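Local coordinates for protein ferritin (Ulva pertusa, PDB 3VNX) that probably oxidises ferrous iron with its ferroxidase activity and stores the product inside a hollow shell of 24 subunits, at residues 96-100 and 154-160; 89-93 and 165-169; 179-183 and 195-199. All coordinates share one frame; numbering follows the deposited sequence.

Overall arrangement
Past two short N-terminal helices, 11-14 and 16-24, the chain runs through helix 38-66, then a turn, then helix 73-99, which supplies first 89-93 and then 96-100. After helix 123-151 comes helix 155-201, and contact 1 closes first, when 154-160 meets 96-100. Contact 2 closes next, 165-169 reaching 89-93, and encloses contact 1 in its larger loop. The two touch through Phe160 and Leu93, their centres about 12 Å apart, and tie the same pair of helices in the four-helix bundle. Contact 3 follows in series: within 155-201 the chain doubles back, bringing 195-199 against 179-183, its centre about 36 Å from that of contact 1 and across the chain's centre.

Contact 1: 96-100 and 154-160; sequences YQTKR and DAALCDF. With CA (calcium ion), chain B.
At the N-terminal end of helix 155-201, the N-cap residue Asp154 holds the guanidinium of Arg100, which stands just beyond the end of helix 73-99. Arg100 NH1 meets the syn lone pair of Asp154 OD1 at 3.0 Å, close to the guanidinium plane, although the carboxylate is turned 71° from that plane. Weaker bonds run from NH1 and NH2 to OD2. Asp154 OD1 also takes the capping bond from Leu157 N, at 3.2 Å and from above the carboxylate plane, so one oxygen serves both salt bridge and cap. One turn earlier on helix 73-99, Tyr96 stacks its ring on that of Phe160 in an offset stack, centroids 4.1 Å apart and planes only 6° from parallel. Both residues have CG anti to the backbone N (chi1 -163° for Tyr96), and each lays its CB over the other's ring face. Leu157 CD1 approaches the tyrosine ring obliquely, 3.6 Å from Tyr96 CE2. Arg100 NH1 reaches Tyr96 OH in a weak bond of 3.4 Å. A leucine in place of Tyr96 would probably leave Phe160 without its flat partner and Arg100 NH1 without that hydroxyl. Asp159 OD1 binds a calcium ion at 2.7 Å, probably in the threefold channel familiar from other ferritins. The carboxylate probably offsets the charge of the buried guanidinium, and Val34 O takes a further bond from NH2.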
loop_
_atom_site.group_PDB
_atom_site.type_symbol
_atom_site.label_atom_id
_atom_site.label_comp_id
_atom_site.label_asym_id
_atom_site.label_seq_id
_atom_site.Cartn_x
_atom_site.Cartn_y
_atom_site.Cartn_z
ATOM N N TYR A 96 44.114 -15.675 11.062
ATOM C CA TYR A 96 44.821 -15.119 12.207
ATOM C C TYR A 96 46.328 -15.138 11.971
ATOM O O TYR A 96 47.026 -14.183 12.332
ATOM C CB TYR A 96 44.471 -15.842 13.520
ATOM C CG TYR A 96 44.864 -15.027 14.734
ATOM C CD1 TYR A 96 44.088 -13.934 15.131
ATOM C CD2 TYR A 96 46.032 -15.321 15.471
ATOM C CE1 TYR A 96 44.444 -13.146 16.232
ATOM C CE2 TYR A 96 46.398 -14.537 16.583
ATOM C CZ TYR A 96 45.595 -13.452 16.956
ATOM O OH TYR A 96 45.917 -12.669 18.040
ATOM N N GLN A 97 46.818 -16.222 11.363
ATOM C CA GLN A 97 48.248 -16.383 11.115
ATOM C C GLN A 97 48.809 -15.175 10.370
ATOM O O GLN A 97 49.756 -14.533 10.832
ATOM C CB GLN A 97 48.535 -17.665 10.334
ATOM C CG GLN A 97 50.020 -17.951 10.158
ATOM C CD GLN A 97 50.668 -18.547 11.415
ATOM O OE1 GLN A 97 50.916 -17.839 12.402
ATOM N NE2 GLN A 97 50.941 -19.860 11.378
ATOM N N THR A 98 48.212 -14.858 9.224
ATOM C CA THR A 98 48.689 -13.737 8.426
ATOM C C THR A 98 48.277 -12.388 9.031
ATOM O O THR A 98 48.915 -11.357 8.795
ATOM C CB THR A 98 48.244 -13.867 6.972
ATOM O OG1 THR A 98 46.875 -14.286 6.932
ATOM C CG2 THR A 98 49.107 -14.919 6.268
ATOM N N LYS A 99 47.215 -12.404 9.825
ATOM C CA LYS A 99 46.859 -11.236 10.600
ATOM C C LYS A 99 48.022 -10.831 11.527
ATOM O O LYS A 99 48.337 -9.651 11.643
ATOM C CB LYS A 99 45.570 -11.484 11.397
ATOM C CG LYS A 99 44.903 -10.209 11.939
ATOM C CD LYS A 99 43.553 -10.490 12.622
ATOM C CE LYS A 99 42.409 -10.556 11.611
ATOM N NZ LYS A 99 41.106 -10.992 12.229
ATOM N N ARG A 100 48.665 -11.803 12.176
ATOM C CA ARG A 100 49.701 -11.489 13.165
ATOM C C ARG A 100 51.107 -11.388 12.576
ATOM O O ARG A 100 52.070 -11.169 13.311
ATOM C CB ARG A 100 49.715 -12.521 14.304
ATOM C CG ARG A 100 48.565 -12.409 15.312
ATOM C CD ARG A 100 48.639 -11.139 16.169
ATOM N NE ARG A 100 49.898 -11.029 16.916
ATOM C CZ ARG A 100 50.149 -11.621 18.086
ATOM N NH1 ARG A 100 49.224 -12.379 18.664
ATOM N NH2 ARG A 100 51.328 -11.448 18.682
ATOM N N ASP A 154 51.372 -14.639 25.064
ATOM C CA ASP A 154 50.779 -13.892 23.976
ATOM C C ASP A 154 49.289 -13.788 24.268
ATOM O O ASP A 154 48.497 -14.632 23.831
ATOM C CB ASP A 154 51.019 -14.636 22.672
ATOM C CG ASP A 154 50.667 -13.815 21.441
ATOM O OD1 ASP A 154 49.846 -12.864 21.514
ATOM O OD2 ASP A 154 51.228 -14.146 20.387
ATOM N N ALA A 155 48.906 -12.771 25.031
ATOM C CA ALA A 155 47.532 -12.698 25.511
ATOM C C ALA A 155 46.532 -12.535 24.346
ATOM O O ALA A 155 45.407 -13.043 24.408
ATOM C CB ALA A 155 47.386 -11.570 26.539
ATOM N N ALA A 156 46.958 -11.832 23.290
ATOM C CA ALA A 156 46.122 -11.636 22.107
ATOM C C ALA A 156 45.758 -12.965 21.469
ATOM O O ALA A 156 44.591 -13.205 21.150
ATOM C CB ALA A 156 46.809 -10.725 21.085
ATOM N N LEU A 157 46.757 -13.822 21.270
ATOM C CA LEU A 157 46.504 -15.130 20.681
ATOM C C LEU A 157 45.661 -16.014 21.620
ATOM O O LEU A 157 44.783 -16.766 21.168
ATOM C CB LEU A 157 47.820 -15.810 20.303
ATOM C CG LEU A 157 47.747 -17.292 19.909
ATOM C CD1 LEU A 157 47.054 -17.491 18.571
ATOM C CD2 LEU A 157 49.148 -17.883 19.867
ATOM N N CYS A 158 45.903 -15.915 22.924
ATOM C CA CYS A 158 45.102 -16.683 23.879
ATOM C C CYS A 158 43.637 -16.327 23.742
ATOM O O CYS A 158 42.784 -17.207 23.585
ATOM C CB CYS A 158 45.550 -16.430 25.322
ATOM S SG CYS A 158 47.177 -17.126 25.691
ATOM N N ASP A 159 43.360 -15.025 23.801
ATOM C CA ASP A 159 42.003 -14.518 23.689
ATOM C C ASP A 159 41.373 -15.019 22.397
ATOM O O ASP A 159 40.227 -15.482 22.386
ATOM C CB ASP A 159 42.002 -12.989 23.726
ATOM C CG ASP A 159 40.606 -12.400 23.580
ATOM O OD1 ASP A 159 39.760 -12.623 24.477
ATOM O OD2 ASP A 159 40.360 -11.711 22.562
ATOM N N PHE A 160 42.143 -14.948 21.316
ATOM C CA PHE A 160 41.662 -15.404 20.026
ATOM C C PHE A 160 41.281 -16.872 20.054
ATOM O O PHE A 160 40.222 -17.253 19.549
ATOM C CB PHE A 160 42.681 -15.170 18.909
ATOM C CG PHE A 160 42.351 -15.926 17.660
ATOM C CD1 PHE A 160 41.270 -15.544 16.871
ATOM C CD2 PHE A 160 43.068 -17.057 17.304
ATOM C CE1 PHE A 160 40.925 -16.265 15.732
ATOM C CE2 PHE A 160 42.732 -17.784 16.167
ATOM C CZ PHE A 160 41.661 -17.387 15.381
HETATM CA CA CA B . 40.336 -13.249 27.041
#

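Contact 2: 89-93 and 165-169; sequences HAHML and LLSEQ
The imidazole of His89 is met obliquely by two groups of helix 155-201: Leu165 CD2, 3.6 Å from His89 CD2, and the carboxylate of Glu168, whose plane is turned 60° from the ring. Glu168 OE2 comes to 3.7 Å from His89 NE2, an approach too long to count as a bond. Glu168 arrives at the end of an extended chain, crossing the histidine at a slant. Leu165 has the largest share of the contact, its two branches dividing the work. Its CG lies anti to the carbonyl carbon (chi1 -61°), and from there CD2 comes up to the histidine at its CD2 and CG while CD1 turns to Leu93, 3.7 Å from Leu93 CD1. The leucine pair is purely apolar and buried. Met92 is modelled in two conformers, so the brush of its CE against Leu165 CD2 is doubtful. A calcium ion lies about 3 Å from the nearest atom of the His89 side chain, whose ND1 makes a weak hydrogen bond to Glu86; the setting is consistent with the ferroxidase centre of the family. The two segments run nearly antiparallel, at 159°, with axes 12.7 Å apart, a wide spacing bridged by side chains alone. Helix 38-66 closes one flank, where His89 touches Glu51 and Leu93 packs on Gln47 and Ile48. On that same side of the pair, Gln169 reaches helix 123-151, where its NE2 is hydrogen-bonded to Glu135 OE1.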
loop_
_atom_site.group_PDB
_atom_site.type_symbol
_atom_site.label_atom_id
_atom_site.label_comp_id
_atom_site.label_asym_id
_atom_site.label_seq_id
_atom_site.Cartn_x
_atom_site.Cartn_y
_atom_site.Cartn_z
ATOM N N HIS A 89 37.137 -23.611 9.924
ATOM C CA HIS A 89 37.964 -23.472 11.118
ATOM C C HIS A 89 39.432 -23.308 10.735
ATOM O O HIS A 89 40.129 -22.443 11.282
ATOM C CB HIS A 89 37.785 -24.652 12.072
ATOM C CG HIS A 89 36.451 -24.682 12.751
ATOM N ND1 HIS A 89 35.925 -25.827 13.308
ATOM C CD2 HIS A 89 35.537 -23.704 12.961
ATOM C CE1 HIS A 89 34.744 -25.555 13.833
ATOM N NE2 HIS A 89 34.482 -24.274 13.635
ATOM N N ALA A 90 39.892 -24.134 9.791
ATOM C CA ALA A 90 41.253 -24.026 9.268
ATOM C C ALA A 90 41.494 -22.648 8.653
ATOM O O ALA A 90 42.520 -22.002 8.916
ATOM C CB ALA A 90 41.532 -25.129 8.249
ATOM N N HIS A 91 40.538 -22.196 7.845
ATOM C CA HIS A 91 40.606 -20.868 7.230
ATOM C C HIS A 91 40.729 -19.697 8.227
ATOM O O HIS A 91 41.454 -18.721 7.969
ATOM C CB HIS A 91 39.397 -20.645 6.316
ATOM C CG HIS A 91 39.477 -19.383 5.514
ATOM N ND1 HIS A 91 40.321 -19.239 4.433
ATOM C CD2 HIS A 91 38.822 -18.199 5.641
ATOM C CE1 HIS A 91 40.181 -18.025 3.925
ATOM N NE2 HIS A 91 39.277 -17.378 4.638
ATOM N N MET A 92 40.015 -19.779 9.352
ATOM C CA MET A 92 40.063 -18.741 10.386
ATOM C C MET A 92 41.451 -18.726 11.039
ATOM O O MET A 92 41.994 -17.663 11.395
ATOM C CB MET A 92 38.966 -18.968 11.452
ATOM C CG MET A 92 37.514 -18.855 10.944
ATOM S SD MET A 92 36.288 -19.890 11.814
ATOM C CE MET A 92 36.088 -19.030 13.377
ATOM N N LEU A 93 42.021 -19.918 11.205
ATOM C CA LEU A 93 43.349 -20.015 11.802
ATOM C C LEU A 93 44.361 -19.398 10.850
ATOM O O LEU A 93 45.228 -18.646 11.273
ATOM C CB LEU A 93 43.706 -21.464 12.132
ATOM C CG LEU A 93 42.913 -22.011 13.320
ATOM C CD1 LEU A 93 42.943 -23.529 13.336
ATOM C CD2 LEU A 93 43.465 -21.424 14.621
ATOM N N LEU A 165 37.563 -20.856 18.591
ATOM C CA LEU A 165 37.533 -22.310 18.470
ATOM C C LEU A 165 37.386 -23.079 19.789
ATOM O O LEU A 165 36.600 -24.030 19.886
ATOM C CB LEU A 165 38.781 -22.798 17.737
ATOM C CG LEU A 165 38.982 -22.284 16.311
ATOM C CD1 LEU A 165 40.027 -23.146 15.623
ATOM C CD2 LEU A 165 37.686 -22.292 15.518
ATOM N N LEU A 166 38.147 -22.691 20.800
ATOM C CA LEU A 166 38.136 -23.462 22.033
ATOM C C LEU A 166 36.710 -23.510 22.552
ATOM O O LEU A 166 36.153 -24.583 22.762
ATOM C CB LEU A 166 39.052 -22.833 23.081
ATOM C CG LEU A 166 39.828 -23.759 24.029
ATOM C CD1 LEU A 166 40.166 -23.044 25.336
ATOM C CD2 LEU A 166 39.072 -25.040 24.315
ATOM N N SER A 167 36.131 -22.327 22.746
ATOM C CA SER A 167 34.791 -22.186 23.297
ATOM C C SER A 167 33.750 -22.898 22.441
ATOM O O SER A 167 32.824 -23.540 22.966
ATOM C CB SER A 167 34.425 -20.706 23.419
ATOM O OG SER A 167 33.089 -20.556 23.870
ATOM N N GLU A 168 33.890 -22.770 21.124
ATOM C CA GLU A 168 32.990 -23.462 20.213
ATOM C C GLU A 168 33.117 -24.991 20.336
ATOM O O GLU A 168 32.126 -25.719 20.226
ATOM C CB GLU A 168 33.250 -23.020 18.771
ATOM C CG GLU A 168 32.776 -21.605 18.447
ATOM C CD GLU A 168 33.424 -21.043 17.174
ATOM O OE1 GLU A 168 33.981 -19.920 17.232
ATOM O OE2 GLU A 168 33.389 -21.725 16.120
ATOM N N GLN A 169 34.339 -25.468 20.564
ATOM C CA GLN A 169 34.595 -26.898 20.596
ATOM C C GLN A 169 33.862 -27.521 21.783
ATOM O O GLN A 169 33.363 -28.654 21.699
ATOM C CB GLN A 169 36.102 -27.184 20.624
ATOM C CG GLN A 169 36.459 -28.657 20.554
ATOM C CD GLN A 169 35.981 -29.332 19.272
ATOM O OE1 GLN A 169 36.446 -29.017 18.179
ATOM N NE2 GLN A 169 35.065 -30.282 19.408
#

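Contact 3: 179-183 and 195-199; sequences YVSQL and LDQEL
Leu199 puts its CD1 obliquely to the ring of Tyr179, 3.8 Å from Tyr179 CE1, so that a single methyl meets the ring side bearing CD1 and CE1. The tyrosine gets there with CG anti to its carbonyl carbon (chi1 -66°), which swings the ring toward 195-199. Nearer the turn of the chain, Leu195 lies between two residues of 179-183. Its CD1 is 3.4 Å from Leu183 CD2 and 3.6 Å from Gln182 CB, while its CD2 comes up to Gln182 NE2. Leu195 is modelled in two conformers, so these fine details belong to one of them and are doubtful for the other. Towards the more polar flank, the amide of Gln182 and the carboxylate of Glu198 cross with planes 83° apart; Gln182 OE1 and Glu198 OE2 stay 4.0 Å from each other. The short segment axes run nearly antiparallel, at 154°, with a closest approach of 12.0 Å, as where the long fourth helix of a ferritin subunit gives way to the short fifth one. Glu198 OE2 is hydrogen-bonded to Tyr193 OH of a neighbouring subunit, and Tyr179 OH to Glu175 of the same chain. Cohesion between the two segments is therefore mainly apolar, carried by leucine methyls, the tyrosine ring and the glutamine's aliphatic part, whereas the polar ends of Tyr179 and Glu198 find their hydrogen-bonding partners beyond it, that of Glu198 across a subunit boundary.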
loop_
_atom_site.group_PDB
_atom_site.type_symbol
_atom_site.label_atom_id
_atom_site.label_comp_id
_atom_site.label_asym_id
_atom_site.label_seq_id
_atom_site.Cartn_x
_atom_site.Cartn_y
_atom_site.Cartn_z
ATOM N N TYR A 179 23.971 -36.857 20.409
ATOM C CA TYR A 179 23.714 -37.753 19.271
ATOM C C TYR A 179 24.021 -39.203 19.594
ATOM O O TYR A 179 23.262 -40.112 19.227
ATOM C CB TYR A 179 24.583 -37.388 18.069
ATOM C CG TYR A 179 24.272 -36.055 17.458
ATOM C CD1 TYR A 179 22.952 -35.627 17.292
ATOM C CD2 TYR A 179 25.300 -35.230 17.020
ATOM C CE1 TYR A 179 22.673 -34.397 16.728
ATOM C CE2 TYR A 179 25.033 -34.004 16.446
ATOM C CZ TYR A 179 23.723 -33.591 16.302
ATOM O OH TYR A 179 23.484 -32.367 15.725
ATOM N N VAL A 180 25.177 -39.410 20.225
ATOM C CA VAL A 180 25.601 -40.747 20.619
ATOM C C VAL A 180 24.596 -41.333 21.603
ATOM O O VAL A 180 24.129 -42.466 21.440
ATOM C CB VAL A 180 27.022 -40.740 21.235
ATOM C CG1 VAL A 180 27.314 -42.057 21.922
ATOM C CG2 VAL A 180 28.069 -40.455 20.159
ATOM N N SER A 181 24.252 -40.542 22.614
ATOM C CA SER A 181 23.265 -40.956 23.594
ATOM C C SER A 181 21.949 -41.337 22.897
ATOM O O SER A 181 21.316 -42.342 23.248
ATOM C CB SER A 181 23.043 -39.839 24.612
ATOM O OG SER A 181 21.887 -40.087 25.385
ATOM N N GLN A 182 21.541 -40.542 21.907
ATOM C CA GLN A 182 20.289 -40.812 21.209
ATOM C C GLN A 182 20.330 -42.120 20.403
ATOM O O GLN A 182 19.388 -42.929 20.448
ATOM C CB GLN A 182 19.931 -39.641 20.297
ATOM C CG GLN A 182 19.438 -38.429 21.051
ATOM C CD GLN A 182 19.159 -37.251 20.137
ATOM O OE1 GLN A 182 18.193 -36.515 20.341
ATOM N NE2 GLN A 182 20.002 -37.071 19.119
ATOM N N LEU A 183 21.411 -42.325 19.659
ATOM C CA LEU A 183 21.527 -43.523 18.834
ATOM C C LEU A 183 21.523 -44.776 19.716
ATOM O O LEU A 183 20.862 -45.774 19.404
ATOM C CB LEU A 183 22.772 -43.443 17.951
ATOM C CG LEU A 183 22.566 -42.537 16.732
ATOM C CD1 LEU A 183 23.847 -42.340 15.924
ATOM C CD2 LEU A 183 21.464 -43.123 15.864
ATOM N N LEU A 195 16.593 -40.580 13.359
ATOM C CA LEU A 195 17.706 -39.678 13.617
ATOM C C LEU A 195 18.314 -39.156 12.319
ATOM O O LEU A 195 18.747 -38.011 12.246
ATOM C CB LEU A 195 18.765 -40.357 14.486
ATOM C CG LEU A 195 18.920 -39.659 15.837
ATOM C CD1 LEU A 195 19.345 -40.639 16.917
ATOM C CD2 LEU A 195 19.892 -38.497 15.728
ATOM N N ASP A 196 18.340 -40.001 11.295
ATOM C CA ASP A 196 18.779 -39.552 9.984
ATOM C C ASP A 196 17.851 -38.443 9.476
ATOM O O ASP A 196 18.299 -37.487 8.850
ATOM C CB ASP A 196 18.818 -40.696 8.976
ATOM C CG ASP A 196 19.179 -40.212 7.571
ATOM O OD1 ASP A 196 20.383 -40.014 7.306
ATOM O OD2 ASP A 196 18.269 -40.009 6.736
ATOM N N GLN A 197 16.557 -38.563 9.754
ATOM C CA GLN A 197 15.619 -37.507 9.361
ATOM C C GLN A 197 15.909 -36.208 10.097
ATOM O O GLN A 197 15.878 -35.139 9.507
ATOM C CB GLN A 197 14.173 -37.922 9.615
ATOM C CG GLN A 197 13.780 -39.189 8.906
ATOM C CD GLN A 197 12.567 -39.000 8.033
ATOM O OE1 GLN A 197 12.656 -39.076 6.803
ATOM N NE2 GLN A 197 11.418 -38.749 8.662
ATOM N N GLU A 198 16.181 -36.318 11.391
ATOM C CA GLU A 198 16.496 -35.165 12.222
ATOM C C GLU A 198 17.791 -34.487 11.727
ATOM O O GLU A 198 17.836 -33.274 11.502
ATOM C CB GLU A 198 16.635 -35.615 13.689
ATOM C CG GLU A 198 16.413 -34.513 14.736
ATOM C CD GLU A 198 17.029 -34.839 16.109
ATOM O OE1 GLU A 198 17.857 -34.031 16.589
ATOM O OE2 GLU A 198 16.692 -35.889 16.712
ATOM N N LEU A 199 18.838 -35.289 11.553
ATOM C CA LEU A 199 20.134 -34.811 11.091
ATOM C C LEU A 199 20.044 -34.079 9.749
ATOM O O LEU A 199 20.894 -33.252 9.410
ATOM C CB LEU A 199 21.089 -35.995 10.962
ATOM C CG LEU A 199 22.157 -36.122 12.054
ATOM C CD1 LEU A 199 21.575 -35.832 13.427
ATOM C CD2 LEU A 199 22.789 -37.504 12.024
#